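Long-range contacts in 4-alpha-glucanotransferase (Streptococcus agalactiae, PDB 6M6T), which is an amylomaltase of the TIM-barrel clan that binds glycans in pockets on its single chain: residues S274-W279 and P325-T330; W278-I283 and E333-L338; I366-F371 and E399-W404. All blocks are in the same frame, centred on the assembly; numbering follows the deposited sequence.

Interaction 1 (S274-W279 and P325-T330); sequences SDFDWW and PELFAT
Phe-276 lays its ring flat on helix 324-335. The CA of Leu-327 stands 3.8 Å from the centroid of the Phe-276 ring and 8° off its normal, a CH-pi contact over the middle of the face. Leu-327 holds CG anti to its backbone N (chi1 157°), which carries CD1 past the Phe-276 ring to 3.6 Å from CB of Trp-279; a branched, flexible side chain suits this angle between two aromatics. One turn on, Thr-330 sets CG2 against Asp-275, 3.4 Å from OD1. Its OG1 points back along its own helix and donates to Glu-326 O at 2.7 Å, arriving 38° out of the carbonyl plane; Thr-330 N shares that acceptor.

Further out, Asp-275, with positive phi, is the C' residue of the Schellman motif that ends helix 268-273, and Phe-276 is the N-cap of helix 277-289. This sharp link delivers the phenyl ring to the interface. Trp-268 meets the Trp-279 ring with nearly parallel planes, and Lys-334 forms a salt bridge with Asp-275 OD2. Across the two segments the contact is mainly apolar and CH-pi packing, while the threonine hydroxyl is satisfied within its helix and the salt bridge probably balances the aspartate charge.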
loop_
_atom_site.group_PDB
_atom_site.type_symbol
_atom_site.label_atom_id
_atom_site.label_comp_id
_atom_site.label_asym_id
_atom_site.label_seq_id
_atom_site.Cartn_x
_atom_site.Cartn_y
_atom_site.Cartn_z
ATOM N N SER A 274 23.406 -13.755 -2.213
ATOM C CA SER A 274 22.812 -14.224 -0.965
ATOM C C SER A 274 21.581 -15.089 -1.195
ATOM O O SER A 274 20.867 -15.400 -0.230
ATOM C CB SER A 274 22.463 -13.056 -0.037
ATOM O OG SER A 274 21.662 -12.069 -0.656
ATOM N N ASP A 275 21.347 -15.507 -2.445
ATOM C CA ASP A 275 20.227 -16.362 -2.815
ATOM C C ASP A 275 18.884 -15.670 -2.595
ATOM O O ASP A 275 17.872 -16.331 -2.381
ATOM C CB ASP A 275 20.294 -17.691 -2.059
ATOM C CG ASP A 275 19.556 -18.787 -2.769
ATOM O OD1 ASP A 275 19.006 -18.500 -3.855
ATOM O OD2 ASP A 275 19.519 -19.927 -2.249
ATOM N N PHE A 276 18.873 -14.337 -2.628
ATOM C CA PHE A 276 17.666 -13.530 -2.441
ATOM C C PHE A 276 16.961 -13.798 -1.098
ATOM O O PHE A 276 15.758 -13.567 -0.962
ATOM C CB PHE A 276 16.712 -13.730 -3.614
ATOM C CG PHE A 276 17.316 -13.416 -4.944
ATOM C CD1 PHE A 276 17.316 -12.118 -5.424
ATOM C CD2 PHE A 276 17.855 -14.415 -5.728
ATOM C CE1 PHE A 276 17.849 -11.819 -6.654
ATOM C CE2 PHE A 276 18.391 -14.120 -6.960
ATOM C CZ PHE A 276 18.391 -12.816 -7.419
ATOM N N ASP A 277 17.720 -14.240 -0.091
ATOM C CA ASP A 277 17.225 -14.495 1.259
ATOM C C ASP A 277 16.166 -13.478 1.688
ATOM O O ASP A 277 15.021 -13.829 2.016
ATOM C CB ASP A 277 18.440 -14.473 2.208
ATOM C CG ASP A 277 18.129 -14.958 3.645
ATOM O OD1 ASP A 277 17.215 -14.412 4.334
ATOM O OD2 ASP A 277 18.858 -15.878 4.100
ATOM N N TRP A 278 16.525 -12.199 1.628
ATOM C CA TRP A 278 15.644 -11.162 2.150
ATOM C C TRP A 278 14.341 -11.088 1.364
ATOM O O TRP A 278 13.271 -10.878 1.944
ATOM C CB TRP A 278 16.363 -9.818 2.125
ATOM C CG TRP A 278 15.585 -8.680 2.712
ATOM C CD1 TRP A 278 15.169 -8.539 4.018
ATOM C CD2 TRP A 278 15.136 -7.508 2.018
ATOM N NE1 TRP A 278 14.492 -7.350 4.166
ATOM C CE2 TRP A 278 14.457 -6.701 2.956
ATOM C CE3 TRP A 278 15.238 -7.064 0.693
ATOM C CZ2 TRP A 278 13.888 -5.475 2.608
ATOM C CZ3 TRP A 278 14.675 -5.844 0.354
ATOM C CH2 TRP A 278 14.013 -5.066 1.305
ATOM N N TRP A 279 14.410 -11.262 0.045
ATOM C CA TRP A 279 13.210 -11.193 -0.779
ATOM C C TRP A 279 12.295 -12.384 -0.530
ATOM O O TRP A 279 11.064 -12.246 -0.556
ATOM C CB TRP A 279 13.604 -11.134 -2.247
ATOM C CG TRP A 279 13.935 -9.767 -2.722
ATOM C CD1 TRP A 279 15.154 -9.318 -3.134
ATOM C CD2 TRP A 279 13.029 -8.663 -2.855
ATOM N NE1 TRP A 279 15.062 -8.000 -3.518
ATOM C CE2 TRP A 279 13.769 -7.576 -3.352
ATOM C CE3 TRP A 279 11.672 -8.491 -2.599
ATOM C CZ2 TRP A 279 13.194 -6.335 -3.594
ATOM C CZ3 TRP A 279 11.107 -7.261 -2.847
ATOM C CH2 TRP A 279 11.864 -6.201 -3.336
ATOM N N PRO A 325 14.483 -12.616 -13.461
ATOM C CA PRO A 325 14.329 -14.065 -13.710
ATOM C C PRO A 325 14.855 -14.969 -12.600
ATOM O O PRO A 325 14.144 -15.890 -12.164
ATOM C CB PRO A 325 15.108 -14.259 -15.015
ATOM C CG PRO A 325 14.963 -12.954 -15.723
ATOM C CD PRO A 325 14.892 -11.883 -14.674
ATOM N N GLU A 326 16.082 -14.727 -12.124
ATOM C CA GLU A 326 16.651 -15.557 -11.060
ATOM C C GLU A 326 15.839 -15.433 -9.770
ATOM O O GLU A 326 15.534 -16.438 -9.118
ATOM C CB GLU A 326 18.120 -15.182 -10.813
ATOM C CG GLU A 326 19.036 -15.334 -12.023
ATOM C CD GLU A 326 18.828 -14.219 -13.049
ATOM O OE1 GLU A 326 19.058 -14.441 -14.269
ATOM O OE2 GLU A 326 18.408 -13.118 -12.621
ATOM N N LEU A 327 15.488 -14.200 -9.391
ATOM C CA LEU A 327 14.726 -13.981 -8.165
ATOM C C LEU A 327 13.426 -14.759 -8.194
ATOM O O LEU A 327 13.072 -15.446 -7.226
ATOM C CB LEU A 327 14.433 -12.492 -7.979
ATOM C CG LEU A 327 13.229 -12.193 -7.083
ATOM C CD1 LEU A 327 13.599 -12.402 -5.622
ATOM C CD2 LEU A 327 12.694 -10.782 -7.292
ATOM N N PHE A 328 12.701 -14.671 -9.305
ATOM C CA PHE A 328 11.391 -15.297 -9.302
ATOM C C PHE A 328 11.488 -16.809 -9.470
ATOM O O PHE A 328 10.651 -17.537 -8.928
ATOM C CB PHE A 328 10.504 -14.632 -10.354
ATOM C CG PHE A 328 10.025 -13.259 -9.940
ATOM C CD1 PHE A 328 9.034 -13.116 -8.975
ATOM C CD2 PHE A 328 10.597 -12.108 -10.483
ATOM C CE1 PHE A 328 8.600 -11.858 -8.577
ATOM C CE2 PHE A 328 10.168 -10.844 -10.086
ATOM C CZ PHE A 328 9.161 -10.723 -9.132
ATOM N N ALA A 329 12.510 -17.318 -10.155
ATOM C CA ALA A 329 12.719 -18.762 -10.115
ATOM C C ALA A 329 13.001 -19.225 -8.691
ATOM O O ALA A 329 12.504 -20.273 -8.254
ATOM C CB ALA A 329 13.857 -19.169 -11.046
ATOM N N THR A 330 13.797 -18.456 -7.950
ATOM C CA THR A 330 14.112 -18.846 -6.585
ATOM C C THR A 330 12.865 -18.841 -5.728
ATOM O O THR A 330 12.667 -19.748 -4.909
ATOM C CB THR A 330 15.170 -17.918 -5.997
ATOM O OG1 THR A 330 16.244 -17.776 -6.932
ATOM C CG2 THR A 330 15.720 -18.495 -4.706
#

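Interaction 2 (W278-I283 and E333-L338); sequences WWIYRI and EKLGDL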
loop_
_atom_site.group_PDB
_atom_site.type_symbol
_atom_site.label_atom_id
_atom_site.label_comp_id
_atom_site.label_asym_id
_atom_site.label_seq_id
_atom_site.Cartn_x
_atom_site.Cartn_y
_atom_site.Cartn_z
ATOM N N TRP A 278 16.525 -12.199 1.628
ATOM C CA TRP A 278 15.644 -11.162 2.150
ATOM C C TRP A 278 14.341 -11.088 1.364
ATOM O O TRP A 278 13.271 -10.878 1.944
ATOM C CB TRP A 278 16.363 -9.818 2.125
ATOM C CG TRP A 278 15.585 -8.680 2.712
ATOM C CD1 TRP A 278 15.169 -8.539 4.018
ATOM C CD2 TRP A 278 15.136 -7.508 2.018
ATOM N NE1 TRP A 278 14.492 -7.350 4.166
ATOM C CE2 TRP A 278 14.457 -6.701 2.956
ATOM C CE3 TRP A 278 15.238 -7.064 0.693
ATOM C CZ2 TRP A 278 13.888 -5.475 2.608
ATOM C CZ3 TRP A 278 14.675 -5.844 0.354
ATOM C CH2 TRP A 278 14.013 -5.066 1.305
ATOM N N TRP A 279 14.410 -11.262 0.045
ATOM C CA TRP A 279 13.210 -11.193 -0.779
ATOM C C TRP A 279 12.295 -12.384 -0.530
ATOM O O TRP A 279 11.064 -12.246 -0.556
ATOM C CB TRP A 279 13.604 -11.134 -2.247
ATOM C CG TRP A 279 13.935 -9.767 -2.722
ATOM C CD1 TRP A 279 15.154 -9.318 -3.134
ATOM C CD2 TRP A 279 13.029 -8.663 -2.855
ATOM N NE1 TRP A 279 15.062 -8.000 -3.518
ATOM C CE2 TRP A 279 13.769 -7.576 -3.352
ATOM C CE3 TRP A 279 11.672 -8.491 -2.599
ATOM C CZ2 TRP A 279 13.194 -6.335 -3.594
ATOM C CZ3 TRP A 279 11.107 -7.261 -2.847
ATOM C CH2 TRP A 279 11.864 -6.201 -3.336
ATOM N N ILE A 280 12.872 -13.568 -0.319
ATOM C CA ILE A 280 12.051 -14.720 0.034
ATOM C C ILE A 280 11.308 -14.441 1.325
ATOM O O ILE A 280 10.133 -14.779 1.466
ATOM C CB ILE A 280 12.910 -15.992 0.140
ATOM C CG1 ILE A 280 13.614 -16.268 -1.191
ATOM C CG2 ILE A 280 12.062 -17.177 0.598
ATOM C CD1 ILE A 280 12.690 -16.692 -2.275
ATOM N N TYR A 281 11.967 -13.767 2.263
ATOM C CA TYR A 281 11.325 -13.432 3.532
ATOM C C TYR A 281 10.221 -12.388 3.348
ATOM O O TYR A 281 9.132 -12.504 3.935
ATOM C CB TYR A 281 12.411 -12.977 4.508
ATOM C CG TYR A 281 12.007 -12.026 5.594
ATOM C CD1 TYR A 281 11.433 -12.485 6.770
ATOM C CD2 TYR A 281 12.250 -10.668 5.463
ATOM C CE1 TYR A 281 11.079 -11.605 7.780
ATOM C CE2 TYR A 281 11.908 -9.787 6.459
ATOM C CZ TYR A 281 11.324 -10.253 7.620
ATOM O OH TYR A 281 10.986 -9.354 8.612
ATOM N N ARG A 282 10.470 -11.378 2.517
ATOM C CA ARG A 282 9.437 -10.386 2.229
ATOM C C ARG A 282 8.191 -11.047 1.644
ATOM O O ARG A 282 7.076 -10.865 2.155
ATOM C CB ARG A 282 9.979 -9.324 1.272
ATOM C CG ARG A 282 10.879 -8.271 1.910
ATOM C CD ARG A 282 10.868 -6.973 1.108
ATOM N NE ARG A 282 9.596 -6.267 1.232
ATOM C CZ ARG A 282 9.339 -5.095 0.664
ATOM N NH1 ARG A 282 10.272 -4.501 -0.071
ATOM N NH2 ARG A 282 8.157 -4.520 0.827
ATOM N N ILE A 283 8.379 -11.839 0.576
ATOM C CA ILE A 283 7.276 -12.510 -0.115
ATOM C C ILE A 283 6.561 -13.477 0.816
ATOM O O ILE A 283 5.332 -13.607 0.770
ATOM C CB ILE A 283 7.800 -13.238 -1.371
ATOM C CG1 ILE A 283 8.342 -12.249 -2.410
ATOM C CG2 ILE A 283 6.719 -14.060 -1.988
ATOM C CD1 ILE A 283 7.271 -11.507 -3.171
ATOM N N GLU A 333 10.753 -21.984 -6.685
ATOM C CA GLU A 333 11.339 -23.188 -6.100
ATOM C C GLU A 333 11.121 -23.251 -4.584
ATOM O O GLU A 333 10.656 -24.268 -4.051
ATOM C CB GLU A 333 12.831 -23.263 -6.422
ATOM C CG GLU A 333 13.496 -24.491 -5.803
ATOM C CD GLU A 333 12.803 -25.807 -6.201
ATOM O OE1 GLU A 333 11.919 -26.300 -5.447
ATOM O OE2 GLU A 333 13.144 -26.349 -7.283
ATOM N N LYS A 334 11.453 -22.176 -3.868
ATOM C CA LYS A 334 11.510 -22.279 -2.418
ATOM C C LYS A 334 10.140 -22.143 -1.770
ATOM O O LYS A 334 9.912 -22.705 -0.694
ATOM C CB LYS A 334 12.474 -21.229 -1.867
ATOM C CG LYS A 334 13.921 -21.656 -1.911
ATOM C CD LYS A 334 14.815 -20.512 -1.541
ATOM C CE LYS A 334 16.243 -20.982 -1.380
ATOM N NZ LYS A 334 17.043 -19.920 -0.709
ATOM N N LEU A 335 9.216 -21.437 -2.413
ATOM C CA LEU A 335 7.929 -21.097 -1.830
ATOM C C LEU A 335 6.744 -21.778 -2.506
ATOM O O LEU A 335 5.622 -21.661 -1.997
ATOM C CB LEU A 335 7.733 -19.578 -1.878
ATOM C CG LEU A 335 8.619 -18.814 -0.906
ATOM C CD1 LEU A 335 8.303 -17.321 -0.901
ATOM C CD2 LEU A 335 8.413 -19.418 0.448
ATOM N N GLY A 336 6.964 -22.508 -3.616
ATOM C CA GLY A 336 5.891 -22.949 -4.494
ATOM C C GLY A 336 5.437 -21.819 -5.405
ATOM O O GLY A 336 6.015 -20.732 -5.405
ATOM N N ASP A 337 4.388 -22.074 -6.192
ATOM C CA ASP A 337 3.718 -20.992 -6.920
ATOM C C ASP A 337 2.795 -20.234 -5.957
ATOM O O ASP A 337 2.286 -20.808 -4.989
ATOM C CB ASP A 337 2.968 -21.538 -8.149
ATOM C CG ASP A 337 1.879 -22.567 -7.801
ATOM O OD1 ASP A 337 1.016 -22.288 -6.932
ATOM O OD2 ASP A 337 1.889 -23.672 -8.411
ATOM N N LEU A 338 2.641 -18.924 -6.160
ATOM C CA LEU A 338 1.996 -18.106 -5.130
ATOM C C LEU A 338 1.028 -17.093 -5.722
ATOM O O LEU A 338 1.241 -16.602 -6.837
ATOM C CB LEU A 338 3.021 -17.347 -4.272
ATOM C CG LEU A 338 4.157 -18.138 -3.639
ATOM C CD1 LEU A 338 5.258 -17.178 -3.180
ATOM C CD2 LEU A 338 3.644 -19.023 -2.502
#
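Residues 278-283 form regular helix within 277-289, whereas 333-338 carries helix 324-335 to its end and beyond. The backbones come nearest between Ile-280 and Leu-335, whose CA atoms lie 7.8 Å apart, room for one layer of aliphatic side chains. Gly-336 leaves helical geometry with phi 79°, a conformation that favours glycine, and by Leu-338 the chain is extended (phi -138°, psi 151°) on its way to strand 340-342.

Leu-335 CD1 is the tip that fits between two isoleucines one turn apart. It approaches Ile-280 CG2 to 4.0 Å, the two side chains running antiparallel as they pass, and Ile-283 CG2 to 3.8 Å, at a slant. Both isoleucines place CG2 anti to the backbone N and CG1 anti to the carbonyl carbon, so each presents CG2 to this leucine. Ile-283 CG2 also receives Leu-338 CD1 at 3.6 Å. The extended backbone after the glycine has thus brought a second leucine back to the isoleucine already touched by Leu-335. Ile-331, one turn earlier in helix 324-335, packs on Ile-280, Ile-283 and Leu-338. At the outer margin the methylenes of Lys-334 run beside Ile-280, with CD 4.4 Å from Ile-280 CG1, while its NZ reaches on to Asp-275.

Helices 277-289 and 324-335 lead into strands 292-295 and 340-342, neighbours in the parallel barrel sheet. Branched aliphatic side chains suit such a seam between helices on the outside of a TIM barrel: the cohesion is hydrophobic, and Lys-334 lends its carbon stem to the packing while its ammonium pairs with a carboxylate.

Interaction 3 (I366-F371 and E399-W404); sequences IMEFGF and EVINGW. With AC1 (4,6-dideoxy-4-{[(1S,4R,5S,6S)-4,5,6-trihydroxy-3-(hydroxymethyl)cyclohex-2-en-1-yl]amino}-alpha-D-glucopyranose), chain J.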
loop_
_atom_site.group_PDB
_atom_site.type_symbol
_atom_site.label_atom_id
_atom_site.label_comp_id
_atom_site.label_asym_id
_atom_site.label_seq_id
_atom_site.Cartn_x
_atom_site.Cartn_y
_atom_site.Cartn_z
ATOM N N ILE A 366 -5.093 -0.571 -17.013
ATOM C CA ILE A 366 -5.671 0.632 -16.434
ATOM C C ILE A 366 -6.431 1.330 -17.550
ATOM O O ILE A 366 -5.839 2.012 -18.390
ATOM C CB ILE A 366 -4.609 1.541 -15.801
ATOM C CG1 ILE A 366 -3.977 0.843 -14.593
ATOM C CG2 ILE A 366 -5.207 2.901 -15.387
ATOM C CD1 ILE A 366 -3.431 1.803 -13.531
ATOM N N MET A 367 -7.753 1.176 -17.552
ATOM C CA MET A 367 -8.543 1.644 -18.684
ATOM C C MET A 367 -8.409 3.135 -18.929
ATOM O O MET A 367 -8.771 3.604 -20.014
ATOM C CB MET A 367 -10.012 1.341 -18.468
ATOM C CG MET A 367 -10.821 1.074 -19.733
ATOM S SD MET A 367 -12.462 0.524 -19.207
ATOM C CE MET A 367 -12.147 0.276 -17.467
ATOM N N GLU A 368 -7.935 3.900 -17.943
ATOM C CA GLU A 368 -7.870 5.341 -18.125
ATOM C C GLU A 368 -6.753 5.750 -19.060
ATOM O O GLU A 368 -6.842 6.817 -19.666
ATOM C CB GLU A 368 -7.722 6.044 -16.778
ATOM C CG GLU A 368 -9.052 6.481 -16.224
ATOM C CD GLU A 368 -8.979 6.935 -14.788
ATOM O OE1 GLU A 368 -8.084 7.745 -14.468
ATOM O OE2 GLU A 368 -9.819 6.482 -13.978
ATOM N N PHE A 369 -5.728 4.920 -19.203
ATOM C CA PHE A 369 -4.647 5.150 -20.151
ATOM C C PHE A 369 -5.012 4.770 -21.582
ATOM O O PHE A 369 -4.180 4.939 -22.484
ATOM C CB PHE A 369 -3.413 4.336 -19.751
ATOM C CG PHE A 369 -2.849 4.678 -18.401
ATOM C CD1 PHE A 369 -2.741 5.994 -17.986
ATOM C CD2 PHE A 369 -2.383 3.670 -17.563
ATOM C CE1 PHE A 369 -2.195 6.296 -16.759
ATOM C CE2 PHE A 369 -1.846 3.972 -16.337
ATOM C CZ PHE A 369 -1.751 5.290 -15.935
ATOM N N GLY A 370 -6.210 4.242 -21.812
ATOM C CA GLY A 370 -6.512 3.565 -23.056
ATOM C C GLY A 370 -7.521 4.247 -23.952
ATOM O O GLY A 370 -8.053 3.616 -24.865
ATOM N N PHE A 371 -7.800 5.527 -23.716
ATOM C CA PHE A 371 -8.674 6.297 -24.592
ATOM C C PHE A 371 -8.012 7.594 -25.031
ATOM O O PHE A 371 -8.672 8.424 -25.666
ATOM C CB PHE A 371 -10.022 6.606 -23.910
ATOM C CG PHE A 371 -10.889 5.387 -23.682
ATOM C CD1 PHE A 371 -11.532 4.762 -24.739
ATOM C CD2 PHE A 371 -11.041 4.856 -22.418
ATOM C CE1 PHE A 371 -12.304 3.647 -24.538
ATOM C CE2 PHE A 371 -11.817 3.738 -22.217
ATOM C CZ PHE A 371 -12.448 3.138 -23.278
ATOM N N GLU A 399 -6.320 9.611 -11.734
ATOM C CA GLU A 399 -7.461 10.430 -11.382
ATOM C C GLU A 399 -8.670 9.551 -11.073
ATOM O O GLU A 399 -8.739 8.394 -11.475
ATOM C CB GLU A 399 -7.774 11.381 -12.528
ATOM C CG GLU A 399 -6.537 12.047 -13.071
ATOM C CD GLU A 399 -6.730 12.597 -14.462
ATOM O OE1 GLU A 399 -6.462 11.845 -15.440
ATOM O OE2 GLU A 399 -7.159 13.773 -14.568
ATOM N N VAL A 400 -9.621 10.093 -10.317
ATOM C CA VAL A 400 -10.920 9.446 -10.268
ATOM C C VAL A 400 -11.571 9.616 -11.631
ATOM O O VAL A 400 -11.289 10.584 -12.351
ATOM C CB VAL A 400 -11.804 10.025 -9.150
ATOM C CG1 VAL A 400 -11.063 10.005 -7.820
ATOM C CG2 VAL A 400 -12.263 11.424 -9.525
ATOM N N ILE A 401 -12.440 8.662 -12.000
ATOM C CA ILE A 401 -13.045 8.649 -13.338
ATOM C C ILE A 401 -13.695 9.990 -13.649
ATOM O O ILE A 401 -13.562 10.524 -14.763
ATOM C CB ILE A 401 -14.070 7.502 -13.468
ATOM C CG1 ILE A 401 -13.382 6.142 -13.430
ATOM C CG2 ILE A 401 -14.895 7.649 -14.751
ATOM C CD1 ILE A 401 -14.338 5.027 -13.161
ATOM N N ASN A 402 -14.419 10.551 -12.676
ATOM C CA ASN A 402 -15.011 11.861 -12.887
ATOM C C ASN A 402 -13.956 12.889 -13.216
ATOM O O ASN A 402 -14.211 13.800 -14.013
ATOM C CB ASN A 402 -15.789 12.292 -11.663
ATOM C CG ASN A 402 -17.206 11.832 -11.720
ATOM O OD1 ASN A 402 -17.765 11.670 -12.805
ATOM N ND2 ASN A 402 -17.808 11.609 -10.557
ATOM N N GLY A 403 -12.768 12.749 -12.624
ATOM C CA GLY A 403 -11.682 13.665 -12.937
ATOM C C GLY A 403 -11.043 13.382 -14.286
ATOM O O GLY A 403 -10.791 14.302 -15.068
ATOM N N TRP A 404 -10.762 12.106 -14.572
ATOM C CA TRP A 404 -10.182 11.736 -15.864
ATOM C C TRP A 404 -11.039 12.238 -17.021
ATOM O O TRP A 404 -10.511 12.728 -18.027
ATOM C CB TRP A 404 -10.001 10.218 -15.926
ATOM C CG TRP A 404 -9.995 9.629 -17.295
ATOM C CD1 TRP A 404 -8.905 9.388 -18.079
ATOM C CD2 TRP A 404 -11.133 9.156 -18.033
ATOM N NE1 TRP A 404 -9.292 8.806 -19.260
ATOM C CE2 TRP A 404 -10.656 8.655 -19.258
ATOM C CE3 TRP A 404 -12.511 9.115 -17.776
ATOM C CZ2 TRP A 404 -11.506 8.128 -20.234
ATOM C CZ3 TRP A 404 -13.356 8.586 -18.749
ATOM C CH2 TRP A 404 -12.846 8.102 -19.963
HETATM C C1 AC1 J . 2.623 6.626 -17.572
HETATM O O2 AC1 J . 4.684 7.898 -17.723
HETATM C C2 AC1 J . 3.712 7.375 -16.802
HETATM C C4A AC1 J . 4.499 3.111 -10.951
HETATM C C3 AC1 J . 4.423 6.405 -15.905
HETATM O O3 AC1 J . 5.423 7.144 -15.216
HETATM C C4 AC1 J . 3.435 5.789 -14.913
HETATM N N4A AC1 J . 4.063 4.745 -14.100
HETATM C C5 AC1 J . 2.284 5.125 -15.641
HETATM O O5 AC1 J . 1.664 6.037 -16.603
HETATM C C6 AC1 J . 1.283 4.622 -14.581
HETATM C C1B AC1 J . 4.800 5.218 -12.920
HETATM C C2B AC1 J . 5.836 4.174 -12.641
HETATM O O2B AC1 J . 6.541 3.954 -13.863
HETATM C C3B AC1 J . 5.135 2.893 -12.268
HETATM O O3B AC1 J . 6.078 1.847 -12.089
HETATM O O4 AC1 J . 3.738 1.934 -10.604
HETATM C C5B AC1 J . 3.717 4.278 -10.952
HETATM C C7B AC1 J . 3.906 5.319 -11.862
HETATM C C6B AC1 J . 2.677 4.430 -9.862
HETATM O O6B AC1 J . 2.245 3.110 -9.525
#
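Glu-368 stretches across one face of the Trp-404 indole, where the loop after barrel strand 363-366 packs on helix 401-404, behind the pocket residue Phe-369. Its CG lies 3.5 Å from the centroid of the five-membered ring of Trp-404, 17° off the normal, a CH-pi contact; the chain runs on extended beyond CG and carries the carboxylate past the ring, its plane tilted 33° to the indole. Trp-404 keeps CG anti to its backbone N, and this lays the five-membered ring against segment 366-371, where NE1 makes a weak, bent bond to Glu-368 O at 3.2 Å and 122°. Tryptophan suits the place because it offers both a face and an N-H to the same residue. At the six-membered end of the indole, Phe-371 CD2 packs at a slant against Trp-404 CZ2 at 4.0 Å.

Glu-368 OE1 lies 3.1 Å from Glu-399 O, two acceptors facing one another without a bond, and Ile-401 CG1 sits beside OE2. The Glu-399 carboxylate is also near, its OE2 bonded to Asn-407. Phe-369 puts CZ 3.4 Å from C6 of the bound AC1. Buried, facing a carbonyl oxygen and near a second acid, the Glu-368 carboxylate would probably have a raised pKa.

Interactions 1 and 2 are successive parts of one seam, their centres 8 Å apart, along which helix 277-289 packs on helix 324-335. They share Trp-278 and Trp-279, and the salt bridge from Asp-275 OD2 to Lys-334 NZ, 2.9 Å long, ties the first to the second. Interaction 3 comes later in the chain, its centre about 35 Å from that of interaction 1 and 34 Å from that of interaction 2, and touches neither. It joins the segments that follow strands 363-366 and 389-392 of the same parallel sheet. The first two thus pack helices of the barrel fold, whereas the third backs a loop lining a glycan pocket.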